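Side-chain contacts in 8-amino-8-demethylriboflavin N,N-dimethyltransferase (Streptomyces davawensis, PDB 4D7K), which catalyses the S-adenosyl-methionine-dependent double N-methylation of 8-amino-8-demethylriboflavin, the last two steps in the biosynthesis of the antibiotic roseoflavin: residues 20-23 with 24-28; 84-88 with 89-93; 263-266 with 267-271. All coordinates share one frame; numbering follows the deposited sequence.

Contact 1 (20-23 with 24-28); sequences YNVD and LKVAF
Asn21 and Lys25, one helical turn apart, cross obliquely on the same side of the helix. Lys25 sends its chain back toward the N terminus because CG stands anti to its carbonyl carbon (chi1 -58°). Its methylenes thus run past the backbone carbonyl of Asn21, with CG 3.5 Å from Asn21 O, before CE meets the amide at Asn21 OD1 (3.2 Å). With a bend at the last torsion (chi4 -59°), the ammonium group meets the second subunit, where NZ forms a salt bridge with Asp301 of the second subunit and Lys25 a cation-pi contact with Phe108 of the same subunit. On another side of the helix, Val22 and Val26 meet loosely through one methyl each, Val22 CG1 lying 4.5 Å from Val26 CG2, while Val26 N bonds to Val22 O at 3.0 Å. Leu24 CB rests on the carbonyl oxygen of Tyr20, 3.3 Å away, beside the bond from Leu24 N to that same atom. Asp23 takes a hydrogen bond at OD1 from Gln19. All this lies within helix 13-35 of the dimerisation domain, which packs on its counterpart in the second subunit: Leu24 meets Leu24 there, and Tyr20 meets Val26.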
loop_
_atom_site.group_PDB
_atom_site.type_symbol
_atom_site.label_atom_id
_atom_site.label_comp_id
_atom_site.label_asym_id
_atom_site.label_seq_id
_atom_site.Cartn_x
_atom_site.Cartn_y
_atom_site.Cartn_z
ATOM N N TYR A 20 7.469 -0.868 0.817
ATOM C CA TYR A 20 6.213 -0.208 0.450
ATOM C C TYR A 20 5.576 -0.886 -0.758
ATOM O O TYR A 20 4.352 -0.983 -0.852
ATOM C CB TYR A 20 6.429 1.284 0.159
ATOM C CG TYR A 20 6.558 2.130 1.404
ATOM C CD1 TYR A 20 5.546 2.146 2.359
ATOM C CD2 TYR A 20 7.689 2.909 1.632
ATOM C CE1 TYR A 20 5.652 2.904 3.502
ATOM C CE2 TYR A 20 7.806 3.677 2.784
ATOM C CZ TYR A 20 6.779 3.668 3.712
ATOM O OH TYR A 20 6.873 4.425 4.853
ATOM N N ASN A 21 6.412 -1.343 -1.686
ATOM C CA ASN A 21 5.945 -2.082 -2.853
ATOM C C ASN A 21 5.278 -3.391 -2.436
ATOM O O ASN A 21 4.221 -3.753 -2.947
ATOM C CB ASN A 21 7.109 -2.357 -3.808
ATOM C CG ASN A 21 6.657 -2.963 -5.126
ATOM O OD1 ASN A 21 6.779 -4.169 -5.344
ATOM N ND2 ASN A 21 6.141 -2.123 -6.015
ATOM N N VAL A 22 5.899 -4.084 -1.487
ATOM C CA VAL A 22 5.365 -5.333 -0.961
ATOM C C VAL A 22 4.071 -5.126 -0.171
ATOM O O VAL A 22 3.094 -5.849 -0.365
ATOM C CB VAL A 22 6.403 -6.032 -0.064
ATOM C CG1 VAL A 22 5.789 -7.230 0.649
ATOM C CG2 VAL A 22 7.622 -6.442 -0.886
ATOM N N ASP A 23 4.061 -4.134 0.714
ATOM C CA ASP A 23 2.900 -3.905 1.564
ATOM C C ASP A 23 1.707 -3.411 0.736
ATOM O O ASP A 23 0.550 -3.533 1.147
ATOM C CB ASP A 23 3.250 -2.918 2.686
ATOM C CG ASP A 23 4.208 -3.519 3.720
ATOM O OD1 ASP A 23 4.731 -4.631 3.482
ATOM O OD2 ASP A 23 4.448 -2.882 4.770
ATOM N N LEU A 24 1.996 -2.873 -0.443
ATOM C CA LEU A 24 0.957 -2.491 -1.382
ATOM C C LEU A 24 0.236 -3.741 -1.896
ATOM O O LEU A 24 -0.990 -3.802 -1.894
ATOM C CB LEU A 24 1.556 -1.683 -2.536
ATOM C CG LEU A 24 0.639 -1.230 -3.667
ATOM C CD1 LEU A 24 -0.596 -0.538 -3.129
ATOM C CD2 LEU A 24 1.403 -0.303 -4.586
ATOM N N LYS A 25 1.002 -4.744 -2.315
ATOM C CA LYS A 25 0.436 -6.025 -2.725
ATOM C C LYS A 25 -0.344 -6.700 -1.594
ATOM O O LYS A 25 -1.381 -7.318 -1.824
ATOM C CB LYS A 25 1.541 -6.966 -3.209
ATOM C CG LYS A 25 2.376 -6.435 -4.359
ATOM C CD LYS A 25 3.598 -7.327 -4.570
ATOM C CE LYS A 25 4.719 -6.592 -5.286
ATOM N NZ LYS A 25 4.289 -6.095 -6.620
ATOM N N VAL A 26 0.166 -6.594 -0.373
ATOM C CA VAL A 26 -0.521 -7.169 0.774
ATOM C C VAL A 26 -1.886 -6.505 0.974
ATOM O O VAL A 26 -2.877 -7.181 1.264
ATOM C CB VAL A 26 0.325 -7.043 2.063
ATOM C CG1 VAL A 26 -0.494 -7.423 3.284
ATOM C CG2 VAL A 26 1.583 -7.914 1.967
ATOM N N ALA A 27 -1.935 -5.186 0.797
ATOM C CA ALA A 27 -3.178 -4.433 0.951
ATOM C C ALA A 27 -4.254 -4.955 0.014
ATOM O O ALA A 27 -5.425 -5.060 0.388
ATOM C CB ALA A 27 -2.946 -2.955 0.705
ATOM N N PHE A 28 -3.846 -5.282 -1.206
ATOM C CA PHE A 28 -4.770 -5.796 -2.203
ATOM C C PHE A 28 -5.221 -7.202 -1.854
ATOM O O PHE A 28 -6.376 -7.562 -2.083
ATOM C CB PHE A 28 -4.135 -5.782 -3.593
ATOM C CG PHE A 28 -4.163 -4.436 -4.254
ATOM C CD1 PHE A 28 -5.360 -3.891 -4.685
ATOM C CD2 PHE A 28 -2.994 -3.722 -4.452
ATOM C CE1 PHE A 28 -5.392 -2.649 -5.297
ATOM C CE2 PHE A 28 -3.014 -2.483 -5.069
ATOM C CZ PHE A 28 -4.215 -1.944 -5.492
#

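Contact 2 (84-88 with 89-93); sequences FELAP and MGDLL
Asp91 N is directed at two backbone carbonyls across the contact, bonding to Ala87 O at 3.1 Å and, weakly, to Pro88 O at 3.3 Å. The first bond approaches nearly along the C=O axis and closes one helical turn just after the strand ends. Asp91 CB leans on the same pair of carbonyls, 3.3 Å from Pro88 O. The side chains of Asp91 and Leu86 cross at about a right angle, OD1 of Asp91 standing 3.7 Å from Leu86 CD1, and the same oxygen forms a salt bridge with Arg94. The other methyl, Leu86 CD2, lies 3.8 Å from the carbonyl carbon of Gly90, where the missing side chain lets leucine come close to the backbone. The Met89 chain leads away from the strand to pack on Leu30 and on Leu17 of the second subunit. Leu86 also touches Leu76 of the adjoining strand and Pro39, so it sits between strand 76-79 and helix 38-41. Strand 83-86 pairs antiparallel with 76-79 and 47-48, and the turn leads out of this small sheet, a topology consistent with a winged-helix form of the helix-turn-helix dimerisation domain.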
loop_
_atom_site.group_PDB
_atom_site.type_symbol
_atom_site.label_atom_id
_atom_site.label_comp_id
_atom_site.label_asym_id
_atom_site.label_seq_id
_atom_site.Cartn_x
_atom_site.Cartn_y
_atom_site.Cartn_z
ATOM N N PHE A 84 -7.237 -24.075 4.879
ATOM C CA PHE A 84 -6.838 -22.810 5.473
ATOM C C PHE A 84 -7.709 -22.496 6.673
ATOM O O PHE A 84 -8.857 -22.926 6.746
ATOM C CB PHE A 84 -6.913 -21.681 4.441
ATOM C CG PHE A 84 -5.982 -21.872 3.277
ATOM C CD1 PHE A 84 -6.376 -22.603 2.168
ATOM C CD2 PHE A 84 -4.705 -21.341 3.305
ATOM C CE1 PHE A 84 -5.514 -22.799 1.107
ATOM C CE2 PHE A 84 -3.836 -21.527 2.242
ATOM C CZ PHE A 84 -4.241 -22.257 1.140
ATOM N N GLU A 85 -7.151 -21.764 7.629
ATOM C CA GLU A 85 -7.922 -21.304 8.771
ATOM C C GLU A 85 -7.465 -19.907 9.163
ATOM O O GLU A 85 -6.509 -19.383 8.599
ATOM C CB GLU A 85 -7.799 -22.274 9.950
ATOM C CG GLU A 85 -6.436 -22.336 10.614
ATOM C CD GLU A 85 -6.415 -23.326 11.770
ATOM O OE1 GLU A 85 -7.305 -24.202 11.802
ATOM O OE2 GLU A 85 -5.523 -23.232 12.645
ATOM N N LEU A 86 -8.153 -19.310 10.128
ATOM C CA LEU A 86 -7.898 -17.929 10.520
ATOM C C LEU A 86 -6.651 -17.746 11.378
ATOM O O LEU A 86 -6.502 -18.391 12.411
ATOM C CB LEU A 86 -9.105 -17.377 11.281
ATOM C CG LEU A 86 -10.335 -17.001 10.456
ATOM C CD1 LEU A 86 -11.479 -16.616 11.376
ATOM C CD2 LEU A 86 -10.006 -15.862 9.494
ATOM N N ALA A 87 -5.768 -16.851 10.947
ATOM C CA ALA A 87 -4.724 -16.318 11.821
ATOM C C ALA A 87 -5.318 -15.100 12.538
ATOM O O ALA A 87 -6.365 -14.605 12.120
ATOM C CB ALA A 87 -3.474 -15.944 11.013
ATOM N N PRO A 88 -4.674 -14.617 13.618
ATOM C CA PRO A 88 -5.228 -13.467 14.354
ATOM C C PRO A 88 -5.601 -12.244 13.500
ATOM O O PRO A 88 -6.639 -11.634 13.750
ATOM C CB PRO A 88 -4.098 -13.111 15.325
ATOM C CG PRO A 88 -3.442 -14.427 15.607
ATOM C CD PRO A 88 -3.499 -15.190 14.304
ATOM N N MET A 89 -4.781 -11.890 12.514
ATOM C CA MET A 89 -5.045 -10.697 11.715
ATOM C C MET A 89 -6.278 -10.879 10.821
ATOM O O MET A 89 -7.064 -9.948 10.633
ATOM C CB MET A 89 -3.814 -10.344 10.872
ATOM C CG MET A 89 -3.787 -8.911 10.374
ATOM S SD MET A 89 -2.233 -8.452 9.564
ATOM C CE MET A 89 -2.383 -9.366 8.033
ATOM N N GLY A 90 -6.451 -12.080 10.276
ATOM C CA GLY A 90 -7.621 -12.382 9.468
ATOM C C GLY A 90 -8.906 -12.364 10.280
ATOM O O GLY A 90 -9.982 -12.035 9.767
ATOM N N ASP A 91 -8.787 -12.719 11.555
ATOM C CA ASP A 91 -9.924 -12.728 12.469
ATOM C C ASP A 91 -10.548 -11.335 12.590
ATOM O O ASP A 91 -11.768 -11.197 12.686
ATOM C CB ASP A 91 -9.488 -13.244 13.846
ATOM C CG ASP A 91 -10.664 -13.662 14.717
ATOM O OD1 ASP A 91 -11.611 -14.287 14.195
ATOM O OD2 ASP A 91 -10.641 -13.362 15.928
ATOM N N LEU A 92 -9.709 -10.303 12.567
ATOM C CA LEU A 92 -10.180 -8.925 12.686
ATOM C C LEU A 92 -10.856 -8.430 11.410
ATOM O O LEU A 92 -11.423 -7.336 11.383
ATOM C CB LEU A 92 -9.021 -7.995 13.043
ATOM C CG LEU A 92 -8.316 -8.247 14.374
ATOM C CD1 LEU A 92 -7.125 -7.307 14.534
ATOM C CD2 LEU A 92 -9.293 -8.099 15.532
ATOM N N LEU A 93 -10.785 -9.227 10.350
ATOM C CA LEU A 93 -11.400 -8.852 9.089
ATOM C C LEU A 93 -12.782 -9.487 8.959
ATOM O O LEU A 93 -13.403 -9.426 7.899
ATOM C CB LEU A 93 -10.505 -9.241 7.908
ATOM C CG LEU A 93 -9.163 -8.503 7.844
ATOM C CD1 LEU A 93 -8.349 -8.918 6.629
ATOM C CD2 LEU A 93 -9.375 -7.002 7.841
#

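Contact 3 (263-266 with 267-271); sequences VRLL and VRIRQ
Val267 and Val263 touch through one methyl each, Val267 CG2 meeting Val263 CG1 at 4.0 Å, their branches set obliquely to each other one turn apart on the helix. Val267 CG2 stands anti to its own carbonyl carbon and beside its backbone N, a position that brings it over the carbonyl of the preceding turn, 3.2 Å from Val263 O. That oxygen also accepts the hydrogen bond from Val267 N (2.7 Å), so one carbonyl meets both the amide and a methyl of the same valine. Leu266 takes part through its backbone, its side chain turned away to the sheet: its carbonyl oxygen accepts the hydrogen bond from Arg270 N at 2.9 Å, and Arg270 CB rests on the same atom. The rest of the Arg270 chain turns away, its guanidinium bonding to the carbonyls of Gly274 and Gly324. Ile269 lies back along the helix, its CG1 anti to the carbonyl carbon (chi1 -64°) and 3.2 Å from Leu265 O, which also receives the bond from Ile269 N at 3.0 Å. Beyond it, Ile269 CD1 approaches Leu265 CG at 4.4 Å, an apolar contact one turn apart. The side chain of Leu265 lies about 4 Å from that of Phe237, a residue predicted to bind S-adenosyl-methionine. Arg268, bent twice along its chain, touches Phe238 and Leu241 and gives a weak hydrogen bond from NH1 to Gln271 OE1. In the fold, helix 259-270 is the connection of a beta-alpha-beta crossover between the parallel, adjacent strands 247-251 and 280-285 of the Rossmann-like methyltransferase domain: Leu266 and Ile269 pack against Leu250, Ile269 also meets Tyr248, and Leu266 further touches Ala323.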
loop_
_atom_site.group_PDB
_atom_site.type_symbol
_atom_site.label_atom_id
_atom_site.label_comp_id
_atom_site.label_asym_id
_atom_site.label_seq_id
_atom_site.Cartn_x
_atom_site.Cartn_y
_atom_site.Cartn_z
ATOM N N VAL A 263 -17.669 30.591 13.032
ATOM C CA VAL A 263 -17.682 31.651 14.036
ATOM C C VAL A 263 -19.029 31.726 14.756
ATOM O O VAL A 263 -19.078 31.786 15.987
ATOM C CB VAL A 263 -17.360 33.029 13.410
ATOM C CG1 VAL A 263 -17.663 34.149 14.392
ATOM C CG2 VAL A 263 -15.906 33.087 12.971
ATOM N N ARG A 264 -20.114 31.708 13.987
ATOM C CA ARG A 264 -21.459 31.747 14.556
ATOM C C ARG A 264 -21.666 30.618 15.561
ATOM O O ARG A 264 -22.169 30.844 16.662
ATOM C CB ARG A 264 -22.517 31.671 13.451
ATOM C CG ARG A 264 -22.549 32.893 12.543
ATOM C CD ARG A 264 -23.789 32.922 11.658
ATOM N NE ARG A 264 -23.823 31.825 10.695
ATOM C CZ ARG A 264 -24.689 30.816 10.737
ATOM N NH1 ARG A 264 -25.602 30.760 11.698
ATOM N NH2 ARG A 264 -24.644 29.863 9.817
ATOM N N LEU A 265 -21.265 29.408 15.178
ATOM C CA LEU A 265 -21.358 28.246 16.057
ATOM C C LEU A 265 -20.509 28.435 17.311
ATOM O O LEU A 265 -20.934 28.112 18.419
ATOM C CB LEU A 265 -20.929 26.978 15.316
ATOM C CG LEU A 265 -20.897 25.687 16.133
ATOM C CD1 LEU A 265 -22.269 25.379 16.713
ATOM C CD2 LEU A 265 -20.404 24.530 15.282
ATOM N N LEU A 266 -19.307 28.966 17.127
ATOM C CA LEU A 266 -18.403 29.202 18.243
ATOM C C LEU A 266 -18.950 30.269 19.192
ATOM O O LEU A 266 -18.775 30.175 20.407
ATOM C CB LEU A 266 -17.023 29.603 17.724
ATOM C CG LEU A 266 -16.249 28.519 16.972
ATOM C CD1 LEU A 266 -15.090 29.131 16.204
ATOM C CD2 LEU A 266 -15.754 27.447 17.933
ATOM N N VAL A 267 -19.618 31.275 18.631
ATOM C CA VAL A 267 -20.231 32.338 19.425
ATOM C C VAL A 267 -21.392 31.790 20.255
ATOM O O VAL A 267 -21.571 32.162 21.417
ATOM C CB VAL A 267 -20.732 33.504 18.530
ATOM C CG1 VAL A 267 -21.607 34.462 19.318
ATOM C CG2 VAL A 267 -19.558 34.254 17.922
ATOM N N ARG A 268 -22.170 30.894 19.655
ATOM C CA ARG A 268 -23.290 30.257 20.341
ATOM C C ARG A 268 -22.819 29.371 21.492
ATOM O O ARG A 268 -23.455 29.315 22.543
ATOM C CB ARG A 268 -24.121 29.438 19.354
ATOM C CG ARG A 268 -25.111 30.262 18.550
ATOM C CD ARG A 268 -26.274 30.731 19.415
ATOM N NE ARG A 268 -27.063 29.612 19.928
ATOM C CZ ARG A 268 -27.008 29.165 21.179
ATOM N NH1 ARG A 268 -26.203 29.745 22.060
ATOM N NH2 ARG A 268 -27.762 28.138 21.551
ATOM N N ILE A 269 -21.708 28.674 21.288
ATOM C CA ILE A 269 -21.113 27.881 22.355
ATOM C C ILE A 269 -20.629 28.807 23.465
ATOM O O ILE A 269 -20.843 28.543 24.647
ATOM C CB ILE A 269 -19.944 27.020 21.843
ATOM C CG1 ILE A 269 -20.449 25.993 20.826
ATOM C CG2 ILE A 269 -19.240 26.317 23.001
ATOM C CD1 ILE A 269 -19.348 25.189 20.172
ATOM N N ARG A 270 -20.002 29.908 23.064
ATOM C CA ARG A 270 -19.422 30.863 24.003
ATOM C C ARG A 270 -20.430 31.403 25.019
ATOM O O ARG A 270 -20.107 31.563 26.197
ATOM C CB ARG A 270 -18.791 32.028 23.239
ATOM C CG ARG A 270 -18.216 33.115 24.129
ATOM C CD ARG A 270 -17.105 32.585 25.028
ATOM N NE ARG A 270 -16.654 33.609 25.964
ATOM C CZ ARG A 270 -17.158 33.784 27.181
ATOM N NH1 ARG A 270 -18.127 32.990 27.620
ATOM N NH2 ARG A 270 -16.691 34.747 27.962
ATOM N N GLN A 271 -21.648 31.679 24.568
ATOM C CA GLN A 271 -22.657 32.242 25.458
ATOM C C GLN A 271 -23.402 31.158 26.235
ATOM O O GLN A 271 -24.189 31.461 27.131
ATOM C CB GLN A 271 -23.645 33.112 24.670
ATOM C CG GLN A 271 -24.334 32.414 23.508
ATOM C CD GLN A 271 -25.208 33.358 22.701
ATOM O OE1 GLN A 271 -25.949 32.932 21.814
ATOM N NE2 GLN A 271 -25.122 34.650 23.004
#

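How the contacts relate
From the N terminus, the three contacts follow one another in series, each made within a single continuous stretch, and none nests in or crosses another. Contact 1 covers about two and a half turns of the long helix 13-35. Contact 2 closes the turn that leads from strand 83-86 into helix 88-91; its centre is 18 Å from that of contact 1, and both lie in the dimerisation domain and touch the second subunit. Leu93 packs on Leu30, further along the helix of contact 1. Contact 3 stands apart in the methyltransferase domain, on the helix linking strands 247-251 and 280-285, across the chain's centre, its own centre 46 Å from that of contact 1 and 48 Å from that of contact 2.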